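Long-range contacts in putative cell adhesion protein (PDB 4GPV), which probably serves as a FimA-like major fimbrial subunit, building pili that take part in cell adhesion in the gut bacterium Bacteroides eggerthii: residues F249-N254 and H291-G296; T287-T292 and V331-A336; P295-T300 and A335-T340. One frame throughout, in Å; residues are numbered along the deposited sequence.

Contact 1: F249-N254 and H291-G296; sequences FYTFGN and HTIEPG
The backbones of N254 and I293 meet as an isolated antiparallel bridge, a hydrogen-bonded pair, between two pieces of chain whose directions differ by 126°. N254 N donates to I293 O at 2.9 Å. I293 N returns a bond to N254 O at 3.1 Å. G253 adds a CA-H...O contact, with its CA 3.4 Å from I293 O. That oxygen is therefore approached by two successive residues.

Among the side chains, I293 does most of the touching. Its CG1 lies beside the backbone N (chi1 -59°), which puts the CG2 branch anti to that N. This methyl packs against the backbone at F252, with I293 CG2 3.5 Å from F252 O. It also meets the methyl of T251, CG2 to CG2 at 3.9 Å, where the two side chains cross at about a right angle. T292 contributes its CB, 3.6 Å from N254 O. P295 brings its ring carbon CD to 4.2 Å from G253 CA. The amide of N254 turns elsewhere: ND2 bonds to T261 OG1 and Q259 O, and OD1 accepts from G256 N.

This is plain structural packing in the buried middle of the chain. The loop before strand 297-306 is joined to the piece of chain that follows strand 247-251, and that strand itself pairs with strand 146-169. I293 also touches A158 and I160 of strand 146-169. T251 reaches L185 and A188 of strand 176-193, so the contact lies where the two large sheets meet.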
ATOM      1  N   PHE A 249       6.036   2.063   5.278  1.00 17.95           N
ATOM      2  CA  PHE A 249       4.804   2.739   4.871  1.00 16.59           C
ATOM      3  C   PHE A 249       3.953   1.778   4.090  1.00 20.23           C
ATOM      4  O   PHE A 249       4.484   0.909   3.393  1.00 17.62           O
ATOM      5  CB  PHE A 249       5.109   3.967   3.980  1.00 17.18           C
ATOM      6  CG  PHE A 249       5.822   5.116   4.645  1.00 17.94           C
ATOM      7  CD1 PHE A 249       5.186   5.884   5.623  1.00 19.67           C
ATOM      8  CD2 PHE A 249       7.089   5.500   4.227  1.00 20.22           C
ATOM      9  CE1 PHE A 249       5.841   6.966   6.216  1.00 20.02           C
ATOM     10  CE2 PHE A 249       7.727   6.603   4.790  1.00 21.74           C
ATOM     11  CZ  PHE A 249       7.107   7.328   5.782  1.00 20.01           C
ATOM     12  N   TYR A 250       2.636   1.928   4.191  1.00 17.72           N
ATOM     13  CA  TYR A 250       1.700   1.215   3.322  1.00 15.25           C
ATOM     14  C   TYR A 250       1.280   2.188   2.259  1.00 19.08           C
ATOM     15  O   TYR A 250       1.036   3.365   2.570  1.00 17.94           O
ATOM     16  CB  TYR A 250       0.448   0.722   4.090  1.00 17.60           C
ATOM     17  CG  TYR A 250       0.807  -0.179   5.234  1.00 17.75           C
ATOM     18  CD1 TYR A 250       1.383  -1.432   5.012  1.00 19.04           C
ATOM     19  CD2 TYR A 250       0.595   0.222   6.546  1.00 19.25           C
ATOM     20  CE1 TYR A 250       1.754  -2.252   6.079  1.00 22.87           C
ATOM     21  CE2 TYR A 250       0.919  -0.606   7.618  1.00 19.78           C
ATOM     22  CZ  TYR A 250       1.510  -1.833   7.381  1.00 25.79           C
ATOM     23  OH  TYR A 250       1.856  -2.605   8.457  1.00 25.41           O
ATOM     24  N   THR A 251       1.152   1.725   1.017  1.00 16.42           N
ATOM     25  CA  THR A 251       0.726   2.653  -0.038  1.00 16.43           C
ATOM     26  C   THR A 251      -0.041   1.874  -1.084  1.00 18.63           C
ATOM     27  O   THR A 251      -0.062   0.652  -1.031  1.00 19.10           O
ATOM     28  CB  THR A 251       1.964   3.381  -0.641  1.00 17.93           C
ATOM     29  OG1 THR A 251       1.503   4.449  -1.494  1.00 17.65           O
ATOM     30  CG2 THR A 251       2.879   2.448  -1.445  1.00 16.52           C
ATOM     31  N   PHE A 252      -0.646   2.562  -2.031  1.00 16.13           N
ATOM     32  CA  PHE A 252      -1.336   1.834  -3.076  1.00 14.93           C
ATOM     33  C   PHE A 252      -0.510   1.789  -4.400  1.00 17.83           C
ATOM     34  O   PHE A 252       0.503   2.494  -4.561  1.00 18.14           O
ATOM     35  CB  PHE A 252      -2.729   2.430  -3.323  1.00 17.13           C
ATOM     36  CG  PHE A 252      -3.696   2.201  -2.183  1.00 16.98           C
ATOM     37  CD1 PHE A 252      -3.701   0.994  -1.476  1.00 19.50           C
ATOM     38  CD2 PHE A 252      -4.645   3.161  -1.856  1.00 19.46           C
ATOM     39  CE1 PHE A 252      -4.609   0.787  -0.414  1.00 20.49           C
ATOM     40  CE2 PHE A 252      -5.563   2.941  -0.806  1.00 19.62           C
ATOM     41  CZ  PHE A 252      -5.544   1.750  -0.115  1.00 18.11           C
ATOM     42  N   GLY A 253      -0.965   0.953  -5.335  1.00 17.87           N
ATOM     43  CA  GLY A 253      -0.317   0.752  -6.625  1.00 16.72           C
ATOM     44  C   GLY A 253      -0.050   2.044  -7.353  1.00 19.42           C
ATOM     45  O   GLY A 253      -0.849   2.970  -7.283  1.00 18.72           O
ATOM     46  N   ASN A 254       1.098   2.156  -7.995  1.00 16.81           N
ATOM     47  CA  ASN A 254       1.436   3.370  -8.726  1.00 16.89           C
ATOM     48  C   ASN A 254       2.482   3.037  -9.791  1.00 19.73           C
ATOM     49  O   ASN A 254       3.651   2.899  -9.446  1.00 18.73           O
ATOM     50  CB  ASN A 254       1.954   4.506  -7.800  1.00 13.62           C
ATOM     51  CG  ASN A 254       2.172   5.814  -8.533  1.00 20.98           C
ATOM     52  OD1 ASN A 254       1.780   6.004  -9.706  1.00 22.92           O
ATOM     53  ND2 ASN A 254       2.843   6.735  -7.886  1.00 20.15           N
ATOM     54  N   HIS A 291      11.764  -0.664 -10.296  1.00 22.90           N
ATOM     55  CA  HIS A 291      10.482  -1.126  -9.794  1.00 21.51           C
ATOM     56  C   HIS A 291       9.526   0.005  -9.668  1.00 23.69           C
ATOM     57  O   HIS A 291       9.877   1.039  -9.103  1.00 22.83           O
ATOM     58  CB  HIS A 291      10.564  -1.782  -8.386  1.00 22.11           C
ATOM     59  CG  HIS A 291      11.504  -2.933  -8.264  1.00 26.60           C
ATOM     60  ND1 HIS A 291      11.095  -4.218  -8.507  1.00 29.07           N
ATOM     61  CD2 HIS A 291      12.810  -2.941  -7.915  1.00 29.33           C
ATOM     62  CE1 HIS A 291      12.160  -4.974  -8.300  1.00 28.78           C
ATOM     63  NE2 HIS A 291      13.214  -4.243  -7.944  1.00 29.69           N
ATOM     64  N   THR A 292       8.281  -0.219 -10.099  1.00 20.19           N
ATOM     65  CA  THR A 292       7.203   0.706  -9.796  1.00 19.95           C
ATOM     66  C   THR A 292       6.452   0.054  -8.627  1.00 21.78           C
ATOM     67  O   THR A 292       6.874  -1.014  -8.155  1.00 23.22           O
ATOM     68  CB  THR A 292       6.349   1.058 -11.019  1.00 21.50           C
ATOM     69  OG1 THR A 292       5.780  -0.145 -11.533  1.00 20.93           O
ATOM     70  CG2 THR A 292       7.157   1.767 -12.111  1.00 19.55           C
ATOM     71  N   ILE A 293       5.371   0.651  -8.132  1.00 16.64           N
ATOM     72  CA  ILE A 293       4.717   0.046  -6.969  1.00 15.87           C
ATOM     73  C   ILE A 293       3.530  -0.777  -7.407  1.00 18.95           C
ATOM     74  O   ILE A 293       2.626  -0.259  -8.048  1.00 18.81           O
ATOM     75  CB  ILE A 293       4.280   1.131  -5.942  1.00 18.80           C
ATOM     76  CG1 ILE A 293       5.463   1.979  -5.426  1.00 18.33           C
ATOM     77  CG2 ILE A 293       3.440   0.545  -4.807  1.00 19.08           C
ATOM     78  CD1 ILE A 293       6.556   1.206  -4.618  1.00 25.29           C
ATOM     79  N   GLU A 294       3.501  -2.052  -6.984  1.00 18.94           N
ATOM     80  CA  GLU A 294       2.399  -2.967  -7.272  1.00 20.66           C
ATOM     81  C   GLU A 294       1.706  -3.383  -5.997  1.00 22.54           C
ATOM     82  O   GLU A 294       2.397  -3.603  -5.000  1.00 20.64           O
ATOM     83  CB  GLU A 294       2.921  -4.249  -7.929  1.00 22.60           C
ATOM     84  CG  GLU A 294       3.568  -4.105  -9.281  1.00 33.15           C
ATOM     85  CD  GLU A 294       3.914  -5.492  -9.773  1.00 49.03           C
ATOM     86  OE1 GLU A 294       2.978  -6.284 -10.045  1.00 41.31           O
ATOM     87  OE2 GLU A 294       5.113  -5.840  -9.724  1.00 43.80           O
ATOM     88  N   PRO A 295       0.377  -3.594  -6.017  1.00 19.45           N
ATOM     89  CA  PRO A 295      -0.295  -4.120  -4.821  1.00 18.86           C
ATOM     90  C   PRO A 295       0.226  -5.500  -4.495  1.00 21.50           C
ATOM     91  O   PRO A 295       0.650  -6.215  -5.407  1.00 20.41           O
ATOM     92  CB  PRO A 295      -1.776  -4.238  -5.235  1.00 21.14           C
ATOM     93  CG  PRO A 295      -1.877  -3.712  -6.575  1.00 26.86           C
ATOM     94  CD  PRO A 295      -0.559  -3.398  -7.148  1.00 22.26           C
ATOM     95  N   GLY A 296       0.222  -5.870  -3.222  1.00 20.58           N
ATOM     96  CA  GLY A 296       0.635  -7.218  -2.834  1.00 20.40           C
ATOM     97  C   GLY A 296       2.123  -7.477  -2.948  1.00 22.03           C
ATOM     98  O   GLY A 296       2.543  -8.638  -3.003  1.00 21.88           O
TER

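Contact 2: T287-T292 and V331-A336; sequences TDARHT and VTVTAA
H291 and A289 pack onto V333 and A335 through side chains. No clear hydrogen bond and no beta bridge joins the loop 287-292 to strand 331-336, and the nearest CA atoms, of A289 and V333, are 5.9 Å apart.

The tight part is centred on the H291 imidazole. Its CG sits beside the backbone N, anti to the carbonyl carbon (chi1 -57°), and the ring reaches across to the strand, meeting it obliquely. H291 CE1 is 3.7 Å from A335 CB. At CD2 the ring meets one methyl of V333, with H291 CD2 3.9 Å from V333 CG1. The two side chains run antiparallel past one another. H291 NE2 comes to 3.4 Å from V333 O. The other V333 methyl is used by the alanine, A289 CB to V333 CG2 at 3.8 Å. V333 thus fills the angle between A289 and H291. An alanine in place of H291 would probably leave V333 CG1 and A335 CB without their imidazole cover and open a gap between loop and strand, with A289 still resting on V333.

The loose side is the solvent side. T332 and T334 point away from the loop and are exposed. R290 is also exposed, its end turns from the strand, and it was modelled in two conformers. D288 does not touch the strand; its OD2 accepts from L283 N.

The contact is a surface one. It rests the loop that follows strand 274-283 on strand 329-343, a member of the other sheet. I282 of strand 274-283 touches both A289 and V333, and F284 does likewise. Beside the strand runs 297-306, bonded to it at T302 and T300.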
ATOM      1  N   THR A 287      13.552   3.094 -14.409  1.00 25.11           N
ATOM      2  CA  THR A 287      14.944   3.501 -14.643  1.00 27.57           C
ATOM      3  C   THR A 287      15.718   3.800 -13.355  1.00 33.81           C
ATOM      4  O   THR A 287      16.943   3.759 -13.398  1.00 34.88           O
ATOM      5  CB  THR A 287      15.034   4.722 -15.591  1.00 41.60           C
ATOM      6  OG1 THR A 287      14.314   5.817 -15.027  1.00 47.01           O
ATOM      7  CG2 THR A 287      14.509   4.421 -16.981  1.00 42.77           C
ATOM      8  N   ASP A 288      15.041   4.091 -12.218  1.00 28.32           N
ATOM      9  CA  ASP A 288      15.783   4.406 -10.980  1.00 28.33           C
ATOM     10  C   ASP A 288      15.779   3.184 -10.062  1.00 30.20           C
ATOM     11  O   ASP A 288      16.770   2.448 -10.041  1.00 30.79           O
ATOM     12  CB  ASP A 288      15.236   5.671 -10.283  1.00 30.63           C
ATOM     13  CG  ASP A 288      16.177   6.297  -9.262  1.00 51.38           C
ATOM     14  OD1 ASP A 288      17.408   6.123  -9.404  1.00 56.58           O
ATOM     15  OD2 ASP A 288      15.678   7.000  -8.333  1.00 57.14           O
ATOM     16  N   ALA A 289      14.672   2.935  -9.352  1.00 25.69           N
ATOM     17  CA  ALA A 289      14.556   1.761  -8.479  1.00 23.20           C
ATOM     18  C   ALA A 289      14.513   0.462  -9.263  1.00 25.85           C
ATOM     19  O   ALA A 289      14.793  -0.584  -8.681  1.00 25.01           O
ATOM     20  CB  ALA A 289      13.289   1.871  -7.640  1.00 23.46           C
ATOM     21  N   ARG A 290      14.121   0.515 -10.573  1.00 24.15           N
ATOM     22  CA  ARG A 290      13.915  -0.643 -11.462  0.50 24.28           C
ATOM     23  C   ARG A 290      12.640  -1.381 -11.012  1.00 24.67           C
ATOM     24  O   ARG A 290      12.428  -2.558 -11.315  1.00 23.51           O
ATOM     25  CB  ARG A 290      15.143  -1.590 -11.562  0.50 27.67           C
ATOM     26  CG  ARG A 290      16.460  -0.895 -11.937  0.50 35.43           C
ATOM     27  CD  ARG A 290      16.691  -0.847 -13.436  0.50 48.72           C
ATOM     28  NE  ARG A 290      17.514   0.301 -13.821  0.50 57.01           N
ATOM     29  CZ  ARG A 290      17.548   0.832 -15.041  0.50 65.72           C
ATOM     30  NH1 ARG A 290      16.794   0.329 -16.012  0.50 49.43           N
ATOM     31  NH2 ARG A 290      18.330   1.871 -15.297  0.50 49.81           N
ATOM     32  N   HIS A 291      11.764  -0.664 -10.296  1.00 22.90           N
ATOM     33  CA  HIS A 291      10.482  -1.126  -9.794  1.00 21.51           C
ATOM     34  C   HIS A 291       9.526   0.005  -9.668  1.00 23.69           C
ATOM     35  O   HIS A 291       9.877   1.039  -9.103  1.00 22.83           O
ATOM     36  CB  HIS A 291      10.564  -1.782  -8.386  1.00 22.11           C
ATOM     37  CG  HIS A 291      11.504  -2.933  -8.264  1.00 26.60           C
ATOM     38  ND1 HIS A 291      11.095  -4.218  -8.507  1.00 29.07           N
ATOM     39  CD2 HIS A 291      12.810  -2.941  -7.915  1.00 29.33           C
ATOM     40  CE1 HIS A 291      12.160  -4.974  -8.300  1.00 28.78           C
ATOM     41  NE2 HIS A 291      13.214  -4.243  -7.944  1.00 29.69           N
ATOM     42  N   THR A 292       8.281  -0.219 -10.099  1.00 20.19           N
ATOM     43  CA  THR A 292       7.203   0.706  -9.796  1.00 19.95           C
ATOM     44  C   THR A 292       6.452   0.054  -8.627  1.00 21.78           C
ATOM     45  O   THR A 292       6.874  -1.014  -8.155  1.00 23.22           O
ATOM     46  CB  THR A 292       6.349   1.058 -11.019  1.00 21.50           C
ATOM     47  OG1 THR A 292       5.780  -0.145 -11.533  1.00 20.93           O
ATOM     48  CG2 THR A 292       7.157   1.767 -12.111  1.00 19.55           C
ATOM     49  N   VAL A 331      21.770   3.002  -3.411  1.00 25.85           N
ATOM     50  CA  VAL A 331      20.437   2.471  -3.094  1.00 24.77           C
ATOM     51  C   VAL A 331      20.213   1.124  -3.748  1.00 30.34           C
ATOM     52  O   VAL A 331      20.525   0.948  -4.936  1.00 31.88           O
ATOM     53  CB  VAL A 331      19.266   3.436  -3.507  1.00 28.36           C
ATOM     54  CG1 VAL A 331      17.902   2.872  -3.067  1.00 27.77           C
ATOM     55  CG2 VAL A 331      19.443   4.844  -2.937  1.00 28.36           C
ATOM     56  N   THR A 332      19.681   0.162  -2.973  1.00 24.68           N
ATOM     57  CA  THR A 332      19.259  -1.134  -3.501  0.60 24.17           C
ATOM     58  C   THR A 332      17.787  -1.258  -3.212  1.00 25.60           C
ATOM     59  O   THR A 332      17.336  -0.876  -2.122  1.00 20.96           O
ATOM     60  CB  THR A 332      20.040  -2.352  -2.984  0.60 29.83           C
ATOM     61  OG1 THR A 332      19.661  -2.639  -1.637  0.60 28.59           O
ATOM     62  CG2 THR A 332      21.563  -2.233  -3.177  0.60 28.50           C
ATOM     63  N   VAL A 333      17.020  -1.732  -4.196  1.00 21.23           N
ATOM     64  CA  VAL A 333      15.571  -1.932  -4.013  1.00 20.42           C
ATOM     65  C   VAL A 333      15.276  -3.355  -4.390  1.00 25.74           C
ATOM     66  O   VAL A 333      15.612  -3.778  -5.510  1.00 26.35           O
ATOM     67  CB  VAL A 333      14.646  -0.954  -4.782  1.00 22.86           C
ATOM     68  CG1 VAL A 333      13.158  -1.225  -4.475  1.00 21.46           C
ATOM     69  CG2 VAL A 333      14.997   0.491  -4.486  1.00 23.63           C
ATOM     70  N   THR A 334      14.694  -4.101  -3.462  1.00 22.65           N
ATOM     71  CA  THR A 334      14.279  -5.463  -3.769  1.00 23.35           C
ATOM     72  C   THR A 334      12.780  -5.556  -3.537  1.00 25.57           C
ATOM     73  O   THR A 334      12.229  -4.832  -2.688  1.00 22.39           O
ATOM     74  CB  THR A 334      15.062  -6.536  -3.021  1.00 36.26           C
ATOM     75  OG1 THR A 334      14.848  -6.391  -1.625  1.00 33.72           O
ATOM     76  CG2 THR A 334      16.556  -6.561  -3.390  1.00 36.83           C
ATOM     77  N   ALA A 335      12.122  -6.412  -4.313  1.00 21.71           N
ATOM     78  CA  ALA A 335      10.687  -6.596  -4.207  1.00 20.83           C
ATOM     79  C   ALA A 335      10.412  -8.041  -3.877  1.00 26.21           C
ATOM     80  O   ALA A 335      11.008  -8.919  -4.487  1.00 26.47           O
ATOM     81  CB  ALA A 335      10.003  -6.226  -5.508  1.00 22.94           C
ATOM     82  N   ALA A 336       9.522  -8.291  -2.924  1.00 22.58           N
ATOM     83  CA  ALA A 336       9.121  -9.642  -2.582  1.00 21.77           C
ATOM     84  C   ALA A 336       7.606  -9.730  -2.642  1.00 22.96           C
ATOM     85  O   ALA A 336       6.913  -8.694  -2.571  1.00 21.32           O
ATOM     86  CB  ALA A 336       9.618 -10.012  -1.184  1.00 24.31           C
TER

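Contact 3: P295-T300 and A335-T340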
ATOM      1  N   PRO A 295       0.377  -3.594  -6.017  1.00 19.45           N
ATOM      2  CA  PRO A 295      -0.295  -4.120  -4.821  1.00 18.86           C
ATOM      3  C   PRO A 295       0.226  -5.500  -4.495  1.00 21.50           C
ATOM      4  O   PRO A 295       0.650  -6.215  -5.407  1.00 20.41           O
ATOM      5  CB  PRO A 295      -1.776  -4.238  -5.235  1.00 21.14           C
ATOM      6  CG  PRO A 295      -1.877  -3.712  -6.575  1.00 26.86           C
ATOM      7  CD  PRO A 295      -0.559  -3.398  -7.148  1.00 22.26           C
ATOM      8  N   GLY A 296       0.222  -5.870  -3.222  1.00 20.58           N
ATOM      9  CA  GLY A 296       0.635  -7.218  -2.834  1.00 20.40           C
ATOM     10  C   GLY A 296       2.123  -7.477  -2.948  1.00 22.03           C
ATOM     11  O   GLY A 296       2.543  -8.638  -3.003  1.00 21.88           O
ATOM     12  N   LYS A 297       2.927  -6.413  -3.009  1.00 17.91           N
ATOM     13  CA  LYS A 297       4.396  -6.559  -3.019  1.00 17.11           C
ATOM     14  C   LYS A 297       4.955  -5.822  -1.825  1.00 18.74           C
ATOM     15  O   LYS A 297       4.387  -4.818  -1.369  1.00 19.48           O
ATOM     16  CB  LYS A 297       5.004  -6.013  -4.329  1.00 19.86           C
ATOM     17  CG  LYS A 297       4.570  -6.816  -5.563  1.00 31.34           C
ATOM     18  CD  LYS A 297       5.700  -7.615  -6.173  1.00 45.68           C
ATOM     19  CE  LYS A 297       5.195  -8.423  -7.352  1.00 60.17           C
ATOM     20  NZ  LYS A 297       6.068  -8.293  -8.547  1.00 74.70           N
ATOM     21  N   SER A 298       6.094  -6.301  -1.338  1.00 18.10           N
ATOM     22  CA  SER A 298       6.776  -5.763  -0.182  1.00 17.99           C
ATOM     23  C   SER A 298       8.171  -5.330  -0.645  1.00 21.02           C
ATOM     24  O   SER A 298       8.946  -6.166  -1.082  1.00 21.82           O
ATOM     25  CB  SER A 298       6.834  -6.837   0.909  1.00 20.58           C
ATOM     26  OG  SER A 298       7.640  -6.431   2.009  1.00 23.35           O
ATOM     27  N   TYR A 299       8.459  -4.016  -0.608  1.00 17.90           N
ATOM     28  CA  TYR A 299       9.726  -3.478  -1.111  1.00 17.32           C
ATOM     29  C   TYR A 299      10.643  -3.165   0.033  1.00 21.17           C
ATOM     30  O   TYR A 299      10.238  -2.508   0.994  1.00 21.69           O
ATOM     31  CB  TYR A 299       9.488  -2.174  -1.932  1.00 17.64           C
ATOM     32  CG  TYR A 299       8.568  -2.413  -3.111  1.00 17.19           C
ATOM     33  CD1 TYR A 299       7.185  -2.363  -2.961  1.00 18.45           C
ATOM     34  CD2 TYR A 299       9.075  -2.798  -4.351  1.00 18.55           C
ATOM     35  CE1 TYR A 299       6.330  -2.645  -4.023  1.00 19.30           C
ATOM     36  CE2 TYR A 299       8.224  -3.073  -5.428  1.00 19.00           C
ATOM     37  CZ  TYR A 299       6.849  -3.001  -5.251  1.00 24.57           C
ATOM     38  OH  TYR A 299       5.969  -3.330  -6.248  1.00 23.39           O
ATOM     39  N   THR A 300      11.877  -3.577  -0.103  1.00 19.55           N
ATOM     40  CA  THR A 300      12.905  -3.268   0.891  1.00 19.75           C
ATOM     41  C   THR A 300      13.898  -2.315   0.221  1.00 22.53           C
ATOM     42  O   THR A 300      14.480  -2.637  -0.830  1.00 21.33           O
ATOM     43  CB  THR A 300      13.561  -4.519   1.450  1.00 26.03           C
ATOM     44  OG1 THR A 300      12.579  -5.315   2.126  1.00 26.70           O
ATOM     45  CG2 THR A 300      14.702  -4.175   2.411  1.00 27.89           C
ATOM     46  N   ALA A 335      12.122  -6.412  -4.313  1.00 21.71           N
ATOM     47  CA  ALA A 335      10.687  -6.596  -4.207  1.00 20.83           C
ATOM     48  C   ALA A 335      10.412  -8.041  -3.877  1.00 26.21           C
ATOM     49  O   ALA A 335      11.008  -8.919  -4.487  1.00 26.47           O
ATOM     50  CB  ALA A 335      10.003  -6.226  -5.508  1.00 22.94           C
ATOM     51  N   ALA A 336       9.522  -8.291  -2.924  1.00 22.58           N
ATOM     52  CA  ALA A 336       9.121  -9.642  -2.582  1.00 21.77           C
ATOM     53  C   ALA A 336       7.606  -9.730  -2.642  1.00 22.96           C
ATOM     54  O   ALA A 336       6.913  -8.694  -2.571  1.00 21.32           O
ATOM     55  CB  ALA A 336       9.618 -10.012  -1.184  1.00 24.31           C
ATOM     56  N   GLN A 337       7.087 -10.935  -2.846  1.00 19.78           N
ATOM     57  CA  GLN A 337       5.645 -11.107  -2.790  1.00 20.66           C
ATOM     58  C   GLN A 337       5.214 -10.853  -1.353  1.00 24.37           C
ATOM     59  O   GLN A 337       5.840 -11.401  -0.432  1.00 26.23           O
ATOM     60  CB  GLN A 337       5.250 -12.535  -3.227  1.00 23.62           C
ATOM     61  CG  GLN A 337       5.544 -12.838  -4.700  1.00 40.55           C
ATOM     62  CD  GLN A 337       4.788 -12.008  -5.729  1.00 59.01           C
ATOM     63  OE1 GLN A 337       5.288 -11.766  -6.826  1.00 61.95           O
ATOM     64  NE2 GLN A 337       3.561 -11.586  -5.441  1.00 47.10           N
ATOM     65  N   TRP A 338       4.201 -10.004  -1.145  1.00 18.08           N
ATOM     66  CA  TRP A 338       3.675  -9.739   0.194  1.00 19.17           C
ATOM     67  C   TRP A 338       2.485 -10.677   0.370  1.00 22.63           C
ATOM     68  O   TRP A 338       1.456 -10.496  -0.263  1.00 22.23           O
ATOM     69  CB  TRP A 338       3.301  -8.251   0.338  1.00 17.89           C
ATOM     70  CG  TRP A 338       2.994  -7.815   1.743  1.00 18.70           C
ATOM     71  CD1 TRP A 338       3.501  -8.337   2.903  1.00 21.90           C
ATOM     72  CD2 TRP A 338       2.264  -6.641   2.118  1.00 17.82           C
ATOM     73  NE1 TRP A 338       3.012  -7.643   3.984  1.00 21.08           N
ATOM     74  CE2 TRP A 338       2.273  -6.578   3.533  1.00 21.81           C
ATOM     75  CE3 TRP A 338       1.512  -5.689   1.399  1.00 18.21           C
ATOM     76  CZ2 TRP A 338       1.594  -5.577   4.247  1.00 20.66           C
ATOM     77  CZ3 TRP A 338       0.821  -4.704   2.112  1.00 19.04           C
ATOM     78  CH2 TRP A 338       0.898  -4.637   3.514  1.00 20.06           C
ATOM     79  N   VAL A 339       2.703 -11.777   1.095  1.00 20.22           N
ATOM     80  CA  VAL A 339       1.734 -12.858   1.218  1.00 21.16           C
ATOM     81  C   VAL A 339       0.891 -12.685   2.479  1.00 25.14           C
ATOM     82  O   VAL A 339       1.414 -12.450   3.569  1.00 23.24           O
ATOM     83  CB  VAL A 339       2.521 -14.198   1.217  1.00 26.25           C
ATOM     84  CG1 VAL A 339       1.649 -15.389   1.616  1.00 27.13           C
ATOM     85  CG2 VAL A 339       3.170 -14.447  -0.139  1.00 26.57           C
ATOM     86  N   THR A 340      -0.425 -12.838   2.314  1.00 23.12           N
ATOM     87  CA  THR A 340      -1.358 -12.785   3.423  1.00 22.39           C
ATOM     88  C   THR A 340      -1.332 -14.134   4.130  1.00 29.39           C
ATOM     89  O   THR A 340      -1.344 -15.184   3.472  1.00 30.79           O
ATOM     90  CB  THR A 340      -2.805 -12.515   2.941  1.00 24.54           C
ATOM     91  OG1 THR A 340      -3.168 -13.588   2.080  1.00 26.37           O
ATOM     92  CG2 THR A 340      -2.953 -11.199   2.197  1.00 23.06           C
TER
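W338 and S298 meet side chain to side chain: W338 CG is anti to its backbone N (chi1 -169°), which places it 4.0 Å from S298 CB. The CB atoms of W338 and S298 already lie 3.8 Å apart. W338 CB also lies against the backbone of G296, 3.4 Å from G296 O. Y299 holds CG beside its backbone N (chi1 -59°). Its ring then meets the strand obliquely, with Y299 CE2 3.6 Å from A335 CB.

The backbones form antiparallel sheet. S298 and A336 are a hydrogen-bonded pair, S298 N to A336 O at 2.8 Å and A336 N to S298 O at 2.9 Å. W338 N adds a bond to G296 O at 2.8 Å. K297 with Q337 and Y299 with A335 are the non-hydrogen-bonded pairs between and beyond these bonds.

K297 and Q337 lie side by side and point the same way, with K297 CE 3.4 Å from Q337 OE1. The charged end of K297 pairs with E294 instead, through a salt bridge from NZ. S298 OG bonds to D41, and W338 NE1 to E43, both of strand 40-46. W338 also stacks on F155.

The pair joins the start of strand 297-306 to the middle of strand 329-343, inside the large mixed sheet. Strand 297-306 is flanked on its other edge by strand 146-169, running parallel to it, and strand 329-343 by strand 40-46, again parallel.

Following the chain, contact 1 closes the loop from strand 247-251 to residues 291-296, with the hairpin of strands 262-271 and 274-283 inside it. Contact 2 opens at 287-292, before that loop is shut, and closes at 331-336, so the two cross. Contact 3 starts at P295 and G296, where contact 1 ends, and closes at 335-340, crossing contact 2 and extending it along strand 329-343. All three belong to the FimA-like C-terminal domain. Y299 OH knits them, probably hydrogen-bonding to T292 O and E294 N. Together they tie the loop before strand 297-306, and the start of that strand, to strand 329-343 and the chain following strand 247-251.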